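PDB 5K04: uncharacterized protein from Candida albicans, which probably serves as the non-catalytic auxiliary subunit of the NatB N-terminal acetyltransferase, wrapping its catalytic partner NAT3 in a large helical scaffold. Local coordinates for residues E374-S386 and S554-D566. Numbering follows the deposited sequence.
Sequences ELTLRTIVSDLDS and SEWNGLEKIDCID
After a short 3-10 segment and a turn, residues 558-565 run along one flank of helix 372-383 in the same direction as the helix, Arg378 facing Leu559 with CA atoms 7.0 Å apart and Leu384 facing Cys564 at the same spacing. Arg378 makes the polar link: its chain, extended from CG to NE, carries NH2 to Gly558 O (2.8 Å, N-H...O angle 156°), which lies near the guanidinium plane at its edge. A type II turn from Trp556 to Leu559 presents that carbonyl, and Gly558, with phi 84°, adopts a conformation that would jam a CB against the preceding carbonyl oxygen. Leu559, which closes the turn, crosses Leu377 at about a right angle, CD2 to CD2 4.0 Å, while its CG passes the CG of Arg378. In this all-helical, TPR-related scaffold, Trp414 of helix 409-419 also packs on Leu377, Val381 and Leu384, so their apolar chains are shared between loop and neighbouring helix. Val381 is compact enough to face the loop closely: CG1, anti to the backbone N (chi1 175°), meets Trp556 CZ3 at 3.7 Å, and CG2 leans on Leu559. Lys561 CG lies over one face of that indole. Farther along, the slim Cys564 brings SG to 3.4 Å from Leu384 CD1. From within the turn, Asn557 OD1 hydrogen-bonds Gln53 of the NAT3 chain; on the helix, Glu374 forms a salt bridge with Lys410.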
loop_
_atom_site.group_PDB
_atom_site.type_symbol
_atom_site.label_atom_id
_atom_site.label_comp_id
_atom_site.label_asym_id
_atom_site.label_seq_id
_atom_site.Cartn_x
_atom_site.Cartn_y
_atom_site.Cartn_z
ATOM N N GLU A 374 8.704 -7.778 -23.150
ATOM C CA GLU A 374 9.770 -7.771 -22.163
ATOM C C GLU A 374 11.039 -7.205 -22.778
ATOM O O GLU A 374 11.774 -6.451 -22.130
ATOM C CB GLU A 374 10.009 -9.190 -21.645
ATOM C CG GLU A 374 8.855 -9.795 -20.825
ATOM C CD GLU A 374 8.577 -9.062 -19.503
ATOM O OE1 GLU A 374 7.390 -8.847 -19.164
ATOM O OE2 GLU A 374 9.556 -8.694 -18.808
ATOM N N LEU A 375 11.293 -7.549 -24.050
ATOM C CA LEU A 375 12.454 -7.048 -24.777
ATOM C C LEU A 375 12.254 -5.603 -25.226
ATOM O O LEU A 375 13.157 -4.768 -25.065
ATOM C CB LEU A 375 12.738 -7.951 -25.980
ATOM C CG LEU A 375 13.119 -9.364 -25.541
ATOM C CD1 LEU A 375 13.799 -10.174 -26.651
ATOM C CD2 LEU A 375 14.030 -9.266 -24.327
ATOM N N THR A 376 11.072 -5.289 -25.770
ATOM C CA THR A 376 10.830 -3.943 -26.284
ATOM C C THR A 376 10.847 -2.907 -25.161
ATOM O O THR A 376 11.378 -1.799 -25.341
ATOM C CB THR A 376 9.507 -3.895 -27.065
ATOM O OG1 THR A 376 8.391 -4.192 -26.214
ATOM C CG2 THR A 376 9.540 -4.895 -28.190
ATOM N N LEU A 377 10.293 -3.250 -23.990
ATOM C CA LEU A 377 10.323 -2.311 -22.870
ATOM C C LEU A 377 11.760 -2.023 -22.439
ATOM O O LEU A 377 12.147 -0.863 -22.259
ATOM C CB LEU A 377 9.492 -2.847 -21.704
ATOM C CG LEU A 377 9.411 -1.953 -20.456
ATOM C CD1 LEU A 377 8.766 -0.606 -20.773
ATOM C CD2 LEU A 377 8.664 -2.654 -19.349
ATOM N N ARG A 378 12.582 -3.069 -22.326
ATOM C CA ARG A 378 14.006 -2.875 -22.067
ATOM C C ARG A 378 14.645 -1.968 -23.119
ATOM O O ARG A 378 15.428 -1.071 -22.793
ATOM C CB ARG A 378 14.715 -4.237 -22.022
ATOM C CG ARG A 378 14.565 -4.996 -20.702
ATOM C CD ARG A 378 15.068 -6.428 -20.818
ATOM N NE ARG A 378 15.055 -7.145 -19.537
ATOM C CZ ARG A 378 16.144 -7.513 -18.854
ATOM N NH1 ARG A 378 17.359 -7.234 -19.316
ATOM N NH2 ARG A 378 16.020 -8.165 -17.701
ATOM N N THR A 379 14.329 -2.193 -24.395
ATOM C CA THR A 379 14.852 -1.301 -25.422
ATOM C C THR A 379 14.346 0.118 -25.208
ATOM O O THR A 379 15.116 1.079 -25.288
ATOM C CB THR A 379 14.479 -1.814 -26.816
ATOM O OG1 THR A 379 15.038 -3.116 -27.010
ATOM C CG2 THR A 379 15.044 -0.885 -27.888
ATOM N N ILE A 380 13.058 0.270 -24.891
ATOM C CA ILE A 380 12.516 1.612 -24.725
ATOM C C ILE A 380 13.136 2.286 -23.510
ATOM O O ILE A 380 13.557 3.448 -23.576
ATOM C CB ILE A 380 10.979 1.561 -24.645
ATOM C CG1 ILE A 380 10.398 1.316 -26.039
ATOM C CG2 ILE A 380 10.428 2.843 -24.076
ATOM C CD1 ILE A 380 8.891 1.049 -26.053
ATOM N N VAL A 381 13.253 1.553 -22.398
ATOM C CA VAL A 381 13.769 2.158 -21.173
ATOM C C VAL A 381 15.220 2.591 -21.360
ATOM O O VAL A 381 15.617 3.685 -20.935
ATOM C CB VAL A 381 13.605 1.191 -19.988
ATOM C CG1 VAL A 381 14.257 1.769 -18.764
ATOM C CG2 VAL A 381 12.133 0.932 -19.728
ATOM N N SER A 382 16.022 1.754 -22.025
ATOM C CA SER A 382 17.421 2.088 -22.285
ATOM C C SER A 382 17.559 3.312 -23.173
ATOM O O SER A 382 18.577 4.010 -23.114
ATOM C CB SER A 382 18.137 0.904 -22.936
ATOM O OG SER A 382 18.148 -0.201 -22.064
ATOM N N ASP A 383 16.554 3.586 -24.006
ATOM C CA ASP A 383 16.615 4.709 -24.937
ATOM C C ASP A 383 16.190 6.035 -24.303
ATOM O O ASP A 383 16.438 7.088 -24.898
ATOM C CB ASP A 383 15.733 4.407 -26.152
ATOM C CG ASP A 383 15.777 5.493 -27.206
ATOM O OD1 ASP A 383 16.890 5.812 -27.685
ATOM O OD2 ASP A 383 14.697 5.993 -27.586
ATOM N N LEU A 384 15.565 6.011 -23.117
ATOM C CA LEU A 384 14.999 7.223 -22.526
ATOM C C LEU A 384 16.109 8.166 -22.087
ATOM O O LEU A 384 17.019 7.766 -21.353
ATOM C CB LEU A 384 14.115 6.862 -21.343
ATOM C CG LEU A 384 12.809 6.137 -21.685
ATOM C CD1 LEU A 384 12.140 5.669 -20.421
ATOM C CD2 LEU A 384 11.867 7.026 -22.509
ATOM N N ASP A 385 16.045 9.416 -22.544
ATOM C CA ASP A 385 17.074 10.398 -22.231
ATOM C C ASP A 385 16.531 11.701 -21.652
ATOM O O ASP A 385 17.319 12.630 -21.446
ATOM C CB ASP A 385 17.934 10.672 -23.483
ATOM C CG ASP A 385 17.181 11.433 -24.604
ATOM O OD1 ASP A 385 16.097 12.012 -24.360
ATOM O OD2 ASP A 385 17.699 11.460 -25.743
ATOM N N SER A 386 15.216 11.792 -21.388
ATOM C CA SER A 386 14.485 12.918 -20.803
ATOM C C SER A 386 14.291 14.076 -21.775
ATOM O O SER A 386 13.565 15.007 -21.452
ATOM C CB SER A 386 15.147 13.455 -19.524
ATOM O OG SER A 386 16.327 14.166 -19.838
ATOM N N SER A 554 6.804 -1.984 -9.612
ATOM C CA SER A 554 6.064 -2.867 -10.514
ATOM C C SER A 554 6.398 -2.613 -11.978
ATOM O O SER A 554 6.413 -3.554 -12.776
ATOM C CB SER A 554 4.563 -2.722 -10.271
ATOM O OG SER A 554 4.247 -3.158 -8.960
ATOM N N GLU A 555 6.691 -1.363 -12.356
ATOM C CA GLU A 555 7.033 -1.093 -13.751
ATOM C C GLU A 555 8.431 -1.570 -14.113
ATOM O O GLU A 555 8.819 -1.453 -15.284
ATOM C CB GLU A 555 6.871 0.405 -14.055
ATOM C CG GLU A 555 8.043 1.312 -13.669
ATOM C CD GLU A 555 7.960 1.824 -12.243
ATOM O OE1 GLU A 555 7.466 1.065 -11.386
ATOM O OE2 GLU A 555 8.395 2.976 -11.975
ATOM N N TRP A 556 9.175 -2.114 -13.141
ATOM C CA TRP A 556 10.530 -2.628 -13.326
ATOM C C TRP A 556 10.609 -4.137 -13.182
ATOM O O TRP A 556 11.716 -4.689 -13.193
ATOM C CB TRP A 556 11.490 -1.997 -12.315
ATOM C CG TRP A 556 11.727 -0.525 -12.491
ATOM C CD1 TRP A 556 11.167 0.496 -11.763
ATOM C CD2 TRP A 556 12.596 0.096 -13.446
ATOM N NE1 TRP A 556 11.636 1.707 -12.202
ATOM C CE2 TRP A 556 12.522 1.499 -13.230
ATOM C CE3 TRP A 556 13.433 -0.391 -14.457
ATOM C CZ2 TRP A 556 13.237 2.422 -14.009
ATOM C CZ3 TRP A 556 14.154 0.528 -15.232
ATOM C CH2 TRP A 556 14.048 1.921 -14.997
ATOM N N ASN A 557 9.468 -4.810 -13.029
ATOM C CA ASN A 557 9.447 -6.241 -12.753
ATOM C C ASN A 557 10.056 -7.005 -13.917
ATOM O O ASN A 557 9.583 -6.902 -15.051
ATOM C CB ASN A 557 8.015 -6.705 -12.500
ATOM C CG ASN A 557 7.948 -7.967 -11.667
ATOM O OD1 ASN A 557 8.167 -7.935 -10.460
ATOM N ND2 ASN A 557 7.633 -9.084 -12.310
ATOM N N GLY A 558 11.129 -7.748 -13.637
ATOM C CA GLY A 558 11.852 -8.454 -14.672
ATOM C C GLY A 558 12.869 -7.614 -15.398
ATOM O O GLY A 558 13.533 -8.121 -16.313
ATOM N N LEU A 559 13.003 -6.342 -15.031
ATOM C CA LEU A 559 14.029 -5.462 -15.567
ATOM C C LEU A 559 14.972 -5.070 -14.447
ATOM O O LEU A 559 14.647 -5.182 -13.263
ATOM C CB LEU A 559 13.444 -4.185 -16.180
ATOM C CG LEU A 559 12.448 -4.200 -17.331
ATOM C CD1 LEU A 559 11.081 -4.680 -16.884
ATOM C CD2 LEU A 559 12.350 -2.790 -17.845
ATOM N N GLU A 560 16.150 -4.603 -14.840
ATOM C CA GLU A 560 17.087 -4.018 -13.894
ATOM C C GLU A 560 16.748 -2.539 -13.752
ATOM O O GLU A 560 16.745 -1.802 -14.747
ATOM C CB GLU A 560 18.530 -4.204 -14.356
ATOM C CG GLU A 560 19.538 -3.741 -13.328
ATOM C CD GLU A 560 20.910 -3.460 -13.921
ATOM O OE1 GLU A 560 21.223 -3.990 -15.013
ATOM O OE2 GLU A 560 21.674 -2.691 -13.294
ATOM N N LYS A 561 16.446 -2.113 -12.523
ATOM C CA LYS A 561 16.143 -0.708 -12.271
ATOM C C LYS A 561 17.389 0.151 -12.435
ATOM O O LYS A 561 18.428 -0.101 -11.818
ATOM C CB LYS A 561 15.561 -0.510 -10.877
ATOM C CG LYS A 561 15.214 0.949 -10.584
ATOM C CD LYS A 561 14.119 1.058 -9.541
ATOM C CE LYS A 561 13.691 2.509 -9.336
ATOM N NZ LYS A 561 12.372 2.603 -8.614
ATOM N N ILE A 562 17.281 1.161 -13.294
ATOM C CA ILE A 562 18.335 2.128 -13.550
ATOM C C ILE A 562 17.759 3.512 -13.308
ATOM O O ILE A 562 16.547 3.693 -13.164
ATOM C CB ILE A 562 18.892 2.038 -14.983
ATOM C CG1 ILE A 562 17.792 2.312 -16.009
ATOM C CG2 ILE A 562 19.530 0.690 -15.241
ATOM C CD1 ILE A 562 18.330 2.528 -17.389
ATOM N N ASP A 563 18.655 4.496 -13.286
ATOM C CA ASP A 563 18.256 5.895 -13.214
ATOM C C ASP A 563 17.584 6.287 -14.522
ATOM O O ASP A 563 18.214 6.283 -15.584
ATOM C CB ASP A 563 19.464 6.779 -12.915
ATOM C CG ASP A 563 19.971 6.616 -11.477
ATOM O OD1 ASP A 563 19.263 6.007 -10.641
ATOM O OD2 ASP A 563 21.078 7.101 -11.181
ATOM N N CYS A 564 16.293 6.584 -14.440
ATOM C CA CYS A 564 15.476 6.967 -15.580
ATOM C C CYS A 564 14.617 8.139 -15.123
ATOM O O CYS A 564 14.770 8.644 -14.005
ATOM C CB CYS A 564 14.631 5.779 -16.093
ATOM S SG CYS A 564 14.333 5.758 -17.798
ATOM N N ILE A 565 13.710 8.568 -16.003
ATOM C CA ILE A 565 12.724 9.561 -15.624
ATOM C C ILE A 565 11.851 9.038 -14.475
ATOM O O ILE A 565 11.645 7.830 -14.299
ATOM C CB ILE A 565 11.851 9.951 -16.829
ATOM C CG1 ILE A 565 11.080 8.736 -17.324
ATOM C CG2 ILE A 565 12.690 10.525 -17.963
ATOM C CD1 ILE A 565 9.787 9.095 -17.931
ATOM N N ASP A 566 11.331 9.974 -13.697
ATOM C CA ASP A 566 10.525 9.700 -12.525
ATOM C C ASP A 566 9.217 10.475 -12.637
ATOM O O ASP A 566 9.173 11.549 -13.242
ATOM C CB ASP A 566 11.276 10.116 -11.244
ATOM C CG ASP A 566 12.457 9.217 -10.933
ATOM O OD1 ASP A 566 12.366 8.000 -11.209
ATOM O OD2 ASP A 566 13.464 9.731 -10.401
#